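Local coordinates for synaptic vesicle glycoprotein 2C (PDB 4JRA) that serves, through its luminal domain, as a receptor recognised by the receptor-binding domain of botulinum neurotoxin A, at residues D[35-39]-D[55-59]. Numbering follows the deposited sequence.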
loop_
_atom_site.group_PDB
_atom_site.type_symbol
_atom_site.label_atom_id
_atom_site.label_comp_id
_atom_site.label_asym_id
_atom_site.label_seq_id
_atom_site.Cartn_x
_atom_site.Cartn_y
_atom_site.Cartn_z
ATOM N N VAL D 35 -15.320 31.193 -10.322
ATOM C CA VAL D 35 -16.146 30.953 -9.144
ATOM C C VAL D 35 -16.268 32.249 -8.340
ATOM O O VAL D 35 -17.353 32.808 -8.224
ATOM C CB VAL D 35 -15.605 29.746 -8.284
ATOM C CG1 VAL D 35 -14.074 29.748 -8.161
ATOM C CG2 VAL D 35 -16.253 29.697 -6.914
ATOM N N GLU D 36 -15.144 32.707 -7.798
ATOM C CA GLU D 36 -15.008 34.004 -7.129
ATOM C C GLU D 36 -13.532 34.175 -6.765
ATOM O O GLU D 36 -13.193 34.761 -5.740
ATOM C CB GLU D 36 -15.881 34.088 -5.870
ATOM C CG GLU D 36 -16.093 35.510 -5.321
ATOM C CD GLU D 36 -17.541 35.810 -4.908
ATOM O OE1 GLU D 36 -18.257 36.556 -5.628
ATOM O OE2 GLU D 36 -17.966 35.310 -3.848
ATOM N N ARG D 37 -12.657 33.625 -7.608
ATOM C CA ARG D 37 -11.217 33.769 -7.456
ATOM C C ARG D 37 -10.583 33.699 -8.832
ATOM O O ARG D 37 -11.092 33.019 -9.727
ATOM C CB ARG D 37 -10.630 32.684 -6.541
ATOM C CG ARG D 37 -10.620 31.260 -7.117
ATOM C CD ARG D 37 -9.457 30.430 -6.598
ATOM N NE ARG D 37 -9.584 30.092 -5.182
ATOM C CZ ARG D 37 -9.451 28.870 -4.669
ATOM N NH1 ARG D 37 -9.185 27.819 -5.435
ATOM N NH2 ARG D 37 -9.589 28.691 -3.362
ATOM N N ASP D 38 -9.471 34.404 -8.999
ATOM C CA ASP D 38 -8.769 34.451 -10.280
ATOM C C ASP D 38 -8.108 33.105 -10.578
ATOM O O ASP D 38 -7.529 32.480 -9.700
ATOM C CB ASP D 38 -7.715 35.551 -10.263
ATOM C CG ASP D 38 -8.295 36.934 -10.490
ATOM O OD1 ASP D 38 -9.189 37.087 -11.349
ATOM O OD2 ASP D 38 -7.847 37.878 -9.805
ATOM N N LYS D 39 -8.172 32.686 -11.834
ATOM C CA LYS D 39 -7.846 31.318 -12.210
ATOM C C LYS D 39 -7.326 31.261 -13.642
ATOM O O LYS D 39 -7.898 31.859 -14.546
ATOM C CB LYS D 39 -9.102 30.466 -12.077
ATOM C CG LYS D 39 -8.937 29.005 -12.427
ATOM C CD LYS D 39 -10.289 28.287 -12.454
ATOM C CE LYS D 39 -11.157 28.598 -11.218
ATOM N NZ LYS D 39 -11.934 29.895 -11.219
ATOM N N THR D 55 -0.142 37.597 -7.444
ATOM C CA THR D 55 -0.861 37.339 -6.196
ATOM C C THR D 55 -2.304 36.913 -6.454
ATOM O O THR D 55 -2.925 37.356 -7.416
ATOM C CB THR D 55 -0.866 38.580 -5.269
ATOM O OG1 THR D 55 -1.980 39.414 -5.592
ATOM C CG2 THR D 55 0.416 39.385 -5.416
ATOM N N GLY D 56 -2.826 36.032 -5.608
ATOM C CA GLY D 56 -4.242 35.725 -5.610
ATOM C C GLY D 56 -4.698 34.798 -6.719
ATOM O O GLY D 56 -5.891 34.699 -6.992
ATOM N N MET D 57 -3.755 34.093 -7.333
ATOM C CA MET D 57 -4.041 33.287 -8.517
ATOM C C MET D 57 -4.242 31.818 -8.174
ATOM O O MET D 57 -3.581 31.296 -7.277
ATOM C CB MET D 57 -2.872 33.373 -9.504
ATOM C CG MET D 57 -2.376 34.774 -9.807
ATOM S SD MET D 57 -3.673 35.836 -10.455
ATOM C CE MET D 57 -4.490 34.810 -11.673
ATOM N N GLU D 58 -5.149 31.157 -8.893
ATOM C CA GLU D 58 -5.176 29.700 -8.963
ATOM C C GLU D 58 -4.608 29.282 -10.328
ATOM O O GLU D 58 -5.060 29.767 -11.364
ATOM C CB GLU D 58 -6.602 29.140 -8.786
ATOM C CG GLU D 58 -6.679 27.619 -8.988
ATOM C CD GLU D 58 -8.073 27.061 -9.008
ATOM O OE1 GLU D 58 -9.007 27.772 -8.617
ATOM O OE2 GLU D 58 -8.247 25.900 -9.430
ATOM N N TYR D 59 -3.606 28.402 -10.337
ATOM C CA TYR D 59 -3.068 27.850 -11.585
ATOM C C TYR D 59 -3.473 26.390 -11.694
ATOM O O TYR D 59 -2.863 25.552 -11.065
ATOM C CB TYR D 59 -1.543 27.981 -11.617
ATOM C CG TYR D 59 -1.083 29.431 -11.661
ATOM C CD1 TYR D 59 -1.028 30.130 -12.849
ATOM C CD2 TYR D 59 -0.729 30.106 -10.509
ATOM C CE1 TYR D 59 -0.617 31.467 -12.886
ATOM C CE2 TYR D 59 -0.316 31.439 -10.539
ATOM C CZ TYR D 59 -0.264 32.112 -11.727
ATOM O OH TYR D 59 0.143 33.432 -11.753
#
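In a beta-helix, each turn of the chain lays a strand parallel to its equivalent in the turn before, and the pairing of 35-39 with 55-59 illustrates the rule at the N-terminal end of the modelled chain. E58, which loses the most surface here, takes part through both backbone and side chain. Its N donates to D38 O at 2.8 Å, while its O receives a CA-H...O contact from K39 CA at 3.3 Å. Its extended side chain lies on the same face as that of K39, and R37 joins them there: R37 NH1 forms a salt bridge with E58 OE1 at 3.2 Å, whereas K39 NZ, 4.5 Å from E58 OE1, is too far for one. On the face of D38, the D38 CB meets M57 CE at 3.6 Å, because the thioether curls back across the gap. Y40 continues the backbone bonding to E58. Within this chain, strand 38-41 is the outermost of a five-stranded parallel sheet, whereas 57-60 is flanked next by strand 78-80, to which M57 and Y59 bond through V78.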